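Long-range contact in bitiscetin (PDB 1JWI), which binds von Willebrand factor and induces its A1 domain to interact with platelet glycoprotein Ib alpha, so that platelets aggregate: residues Y16-V22 / K120-K126. Coordinates in Å, arbitrary orientation, origin at the centre of the assembly. Residues are numbered along the deposited sequence.
Sequences YKVFKKV and KNPFICK
Strands 16-20 and 121-126 pair antiparallel, with axes 4.6 Å apart at 162°. K17 and C125 form one hydrogen-bonded pair: K17 N to C125 O is 3.3 Å, C125 N to K17 O 3.0 Å. F19 and F123 form the other: F19 N to F123 O is 2.7 Å, F123 N to F19 O 3.1 Å. Y16-K126 and V18-I124 are the non-hydrogen-bonded pairs; their backbones bond outward, Y16 to S9, I124 to A40 and K126 to H38. The chain turns a corner at K21, and V22 CA then lies 3.4 Å from N121 O, a CA-H...O contact.

F19 (chi1 m) and F123 (chi1 p) share a face with C125. Their ring planes differ by 20°, but the rings are offset and barely overlap, with centroids 5.3 Å apart. F19 CB sits over the F123 ring, a CH-pi contact. C125 SG lies 3.5 Å from F19 CE2 and is disulfide-bonded to C32. On the other face, K126 CG covers the Y16 ring. Y16 OH hydrogen-bonds E47; K126 NZ salt-bridges E47 and hydrogen-bonds S41 O. K17 NZ hydrogen-bonds D7 O, and N121 ND2 E119.

This pairing closes the C-type lectin fold. Helix 25-34 packs against F123, helix 45-58 against Y16, V18 and I124. The pair lies between strands 9-11 and 38-39.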
ATOM      1  N   TYR A  16      -3.607  28.754   3.312  1.00 24.35           N
ATOM      2  CA  TYR A  16      -4.237  27.432   3.336  1.00 22.35           C
ATOM      3  C   TYR A  16      -5.752  27.482   3.434  1.00 21.47           C
ATOM      4  O   TYR A  16      -6.326  28.396   4.032  1.00 21.15           O
ATOM      5  CB  TYR A  16      -3.741  26.603   4.523  1.00 20.35           C
ATOM      6  CG  TYR A  16      -2.245  26.469   4.636  1.00 21.07           C
ATOM      7  CD1 TYR A  16      -1.451  27.566   4.968  1.00 20.62           C
ATOM      8  CD2 TYR A  16      -1.624  25.232   4.463  1.00 20.19           C
ATOM      9  CE1 TYR A  16      -0.076  27.435   5.132  1.00 22.10           C
ATOM     10  CE2 TYR A  16      -0.251  25.087   4.626  1.00 21.02           C
ATOM     11  CZ  TYR A  16       0.516  26.193   4.967  1.00 22.37           C
ATOM     12  OH  TYR A  16       1.866  26.049   5.176  1.00 23.32           O
ATOM     13  N   LYS A  17      -6.390  26.462   2.875  1.00 21.12           N
ATOM     14  CA  LYS A  17      -7.840  26.355   2.899  1.00 22.20           C
ATOM     15  C   LYS A  17      -8.260  24.894   2.767  1.00 22.23           C
ATOM     16  O   LYS A  17      -7.743  24.160   1.922  1.00 21.51           O
ATOM     17  CB  LYS A  17      -8.440  27.172   1.751  1.00 24.52           C
ATOM     18  CG  LYS A  17      -9.938  26.993   1.538  1.00 26.52           C
ATOM     19  CD  LYS A  17     -10.741  27.799   2.530  1.00 30.43           C
ATOM     20  CE  LYS A  17     -12.225  27.819   2.174  1.00 31.09           C
ATOM     21  NZ  LYS A  17     -12.983  28.643   3.163  1.00 32.04           N
ATOM     22  N   VAL A  18      -9.194  24.485   3.622  1.00 22.96           N
ATOM     23  CA  VAL A  18      -9.736  23.129   3.615  1.00 22.36           C
ATOM     24  C   VAL A  18     -11.062  23.199   2.862  1.00 23.42           C
ATOM     25  O   VAL A  18     -11.959  23.949   3.248  1.00 24.35           O
ATOM     26  CB  VAL A  18     -10.000  22.626   5.063  1.00 22.45           C
ATOM     27  CG1 VAL A  18     -10.702  21.278   5.037  1.00 21.49           C
ATOM     28  CG2 VAL A  18      -8.685  22.532   5.833  1.00 18.53           C
ATOM     29  N   PHE A  19     -11.184  22.436   1.782  1.00 23.51           N
ATOM     30  CA  PHE A  19     -12.415  22.432   0.993  1.00 24.38           C
ATOM     31  C   PHE A  19     -13.293  21.245   1.368  1.00 25.77           C
ATOM     32  O   PHE A  19     -12.832  20.100   1.402  1.00 25.59           O
ATOM     33  CB  PHE A  19     -12.076  22.399  -0.497  1.00 23.40           C
ATOM     34  CG  PHE A  19     -11.522  23.695  -1.017  1.00 23.32           C
ATOM     35  CD1 PHE A  19     -12.371  24.695  -1.476  1.00 22.71           C
ATOM     36  CD2 PHE A  19     -10.149  23.927  -1.025  1.00 23.43           C
ATOM     37  CE1 PHE A  19     -11.863  25.908  -1.933  1.00 22.34           C
ATOM     38  CE2 PHE A  19      -9.632  25.140  -1.481  1.00 23.21           C
ATOM     39  CZ  PHE A  19     -10.492  26.130  -1.936  1.00 22.15           C
ATOM     40  N   LYS A  20     -14.563  21.526   1.654  1.00 27.79           N
ATOM     41  CA  LYS A  20     -15.501  20.486   2.042  1.00 29.23           C
ATOM     42  C   LYS A  20     -16.096  19.727   0.861  1.00 30.24           C
ATOM     43  O   LYS A  20     -16.594  18.616   1.031  1.00 30.45           O
ATOM     44  CB  LYS A  20     -16.616  21.075   2.913  1.00 30.69           C
ATOM     45  CG  LYS A  20     -16.166  21.378   4.338  1.00 32.29           C
ATOM     46  CD  LYS A  20     -17.346  21.588   5.276  1.00 34.10           C
ATOM     47  CE  LYS A  20     -17.973  22.957   5.085  1.00 34.15           C
ATOM     48  NZ  LYS A  20     -16.990  24.045   5.358  1.00 35.47           N
ATOM     49  N   LYS A  21     -16.045  20.325  -0.326  1.00 30.97           N
ATOM     50  CA  LYS A  21     -16.555  19.677  -1.532  1.00 31.67           C
ATOM     51  C   LYS A  21     -15.647  18.481  -1.801  1.00 30.91           C
ATOM     52  O   LYS A  21     -14.457  18.653  -2.062  1.00 32.08           O
ATOM     53  CB  LYS A  21     -16.499  20.645  -2.718  1.00 33.27           C
ATOM     54  CG  LYS A  21     -15.132  21.300  -2.908  1.00 36.55           C
ATOM     55  CD  LYS A  21     -14.999  22.011  -4.252  1.00 37.79           C
ATOM     56  CE  LYS A  21     -14.955  21.016  -5.404  1.00 40.10           C
ATOM     57  NZ  LYS A  21     -14.828  21.696  -6.728  1.00 40.89           N
ATOM     58  N   VAL A  22     -16.198  17.274  -1.735  1.00 29.85           N
ATOM     59  CA  VAL A  22     -15.398  16.067  -1.938  1.00 29.78           C
ATOM     60  C   VAL A  22     -15.015  15.810  -3.389  1.00 29.38           C
ATOM     61  O   VAL A  22     -15.788  16.073  -4.305  1.00 30.08           O
ATOM     62  CB  VAL A  22     -16.122  14.817  -1.396  1.00 29.65           C
ATOM     63  CG1 VAL A  22     -16.403  14.984   0.091  1.00 29.76           C
ATOM     64  CG2 VAL A  22     -17.419  14.588  -2.170  1.00 30.88           C
ATOM     65  N   LYS A 120     -13.604   9.734  -2.922  1.00 29.28           N
ATOM     66  CA  LYS A 120     -13.961  11.149  -2.805  1.00 28.67           C
ATOM     67  C   LYS A 120     -13.842  11.648  -1.363  1.00 27.62           C
ATOM     68  O   LYS A 120     -14.556  11.188  -0.471  1.00 28.00           O
ATOM     69  CB  LYS A 120     -15.380  11.388  -3.331  1.00 29.39           C
ATOM     70  CG  LYS A 120     -15.520  11.153  -4.830  1.00 30.77           C
ATOM     71  CD  LYS A 120     -16.921  11.466  -5.331  1.00 31.11           C
ATOM     72  CE  LYS A 120     -17.092  11.011  -6.773  1.00 31.90           C
ATOM     73  NZ  LYS A 120     -16.054  11.583  -7.680  1.00 31.74           N
ATOM     74  N   ASN A 121     -12.934  12.594  -1.146  1.00 25.06           N
ATOM     75  CA  ASN A 121     -12.705  13.147   0.185  1.00 22.83           C
ATOM     76  C   ASN A 121     -12.508  14.646   0.134  1.00 21.85           C
ATOM     77  O   ASN A 121     -12.228  15.211  -0.924  1.00 21.98           O
ATOM     78  CB  ASN A 121     -11.429  12.562   0.803  1.00 21.96           C
ATOM     79  CG  ASN A 121     -11.531  11.086   1.089  1.00 21.35           C
ATOM     80  OD1 ASN A 121     -12.442  10.642   1.783  1.00 23.41           O
ATOM     81  ND2 ASN A 121     -10.579  10.314   0.568  1.00 19.46           N
ATOM     82  N   PRO A 122     -12.669  15.319   1.282  1.00 20.82           N
ATOM     83  CA  PRO A 122     -12.453  16.763   1.255  1.00 20.22           C
ATOM     84  C   PRO A 122     -10.940  16.901   1.076  1.00 19.48           C
ATOM     85  O   PRO A 122     -10.209  15.901   1.143  1.00 17.66           O
ATOM     86  CB  PRO A 122     -12.943  17.216   2.635  1.00 20.69           C
ATOM     87  CG  PRO A 122     -12.735  16.018   3.494  1.00 20.11           C
ATOM     88  CD  PRO A 122     -13.180  14.887   2.593  1.00 20.42           C
ATOM     89  N   PHE A 123     -10.456  18.113   0.850  1.00 20.13           N
ATOM     90  CA  PHE A 123      -9.028  18.290   0.637  1.00 19.88           C
ATOM     91  C   PHE A 123      -8.511  19.638   1.098  1.00 19.56           C
ATOM     92  O   PHE A 123      -9.282  20.534   1.446  1.00 19.48           O
ATOM     93  CB  PHE A 123      -8.684  18.085  -0.839  1.00 19.75           C
ATOM     94  CG  PHE A 123      -9.481  18.945  -1.771  1.00 20.40           C
ATOM     95  CD1 PHE A 123     -10.786  18.605  -2.110  1.00 18.74           C
ATOM     96  CD2 PHE A 123      -8.927  20.100  -2.309  1.00 19.82           C
ATOM     97  CE1 PHE A 123     -11.528  19.403  -2.978  1.00 19.52           C
ATOM     98  CE2 PHE A 123      -9.661  20.907  -3.179  1.00 19.87           C
ATOM     99  CZ  PHE A 123     -10.969  20.555  -3.512  1.00 19.79           C
ATOM    100  N   ILE A 124      -7.194  19.771   1.091  1.00 19.40           N
ATOM    101  CA  ILE A 124      -6.557  20.990   1.544  1.00 20.81           C
ATOM    102  C   ILE A 124      -5.576  21.547   0.528  1.00 20.43           C
ATOM    103  O   ILE A 124      -4.642  20.861   0.106  1.00 20.28           O
ATOM    104  CB  ILE A 124      -5.810  20.740   2.868  1.00 22.12           C
ATOM    105  CG1 ILE A 124      -5.020  21.986   3.265  1.00 22.73           C
ATOM    106  CG2 ILE A 124      -4.882  19.543   2.718  1.00 25.18           C
ATOM    107  CD1 ILE A 124      -4.130  21.783   4.460  1.00 25.32           C
ATOM    108  N   CYS A 125      -5.803  22.802   0.148  1.00 20.52           N
ATOM    109  CA  CYS A 125      -4.948  23.495  -0.803  1.00 20.39           C
ATOM    110  C   CYS A 125      -3.949  24.397  -0.077  1.00 20.73           C
ATOM    111  O   CYS A 125      -4.183  24.837   1.055  1.00 20.68           O
ATOM    112  CB  CYS A 125      -5.787  24.345  -1.758  1.00 18.35           C
ATOM    113  SG  CYS A 125      -6.942  23.415  -2.810  1.00 18.77           S
ATOM    114  N   LYS A 126      -2.832  24.651  -0.742  1.00 21.01           N
ATOM    115  CA  LYS A 126      -1.777  25.499  -0.213  1.00 22.40           C
ATOM    116  C   LYS A 126      -1.210  26.311  -1.377  1.00 24.73           C
ATOM    117  O   LYS A 126      -0.923  25.763  -2.447  1.00 25.00           O
ATOM    118  CB  LYS A 126      -0.689  24.628   0.415  1.00 21.61           C
ATOM    119  CG  LYS A 126       0.587  25.353   0.794  1.00 19.44           C
ATOM    120  CD  LYS A 126       1.583  24.356   1.363  1.00 19.19           C
ATOM    121  CE  LYS A 126       2.939  24.987   1.617  1.00 20.47           C
ATOM    122  NZ  LYS A 126       3.929  23.963   2.065  1.00 23.01           N
TER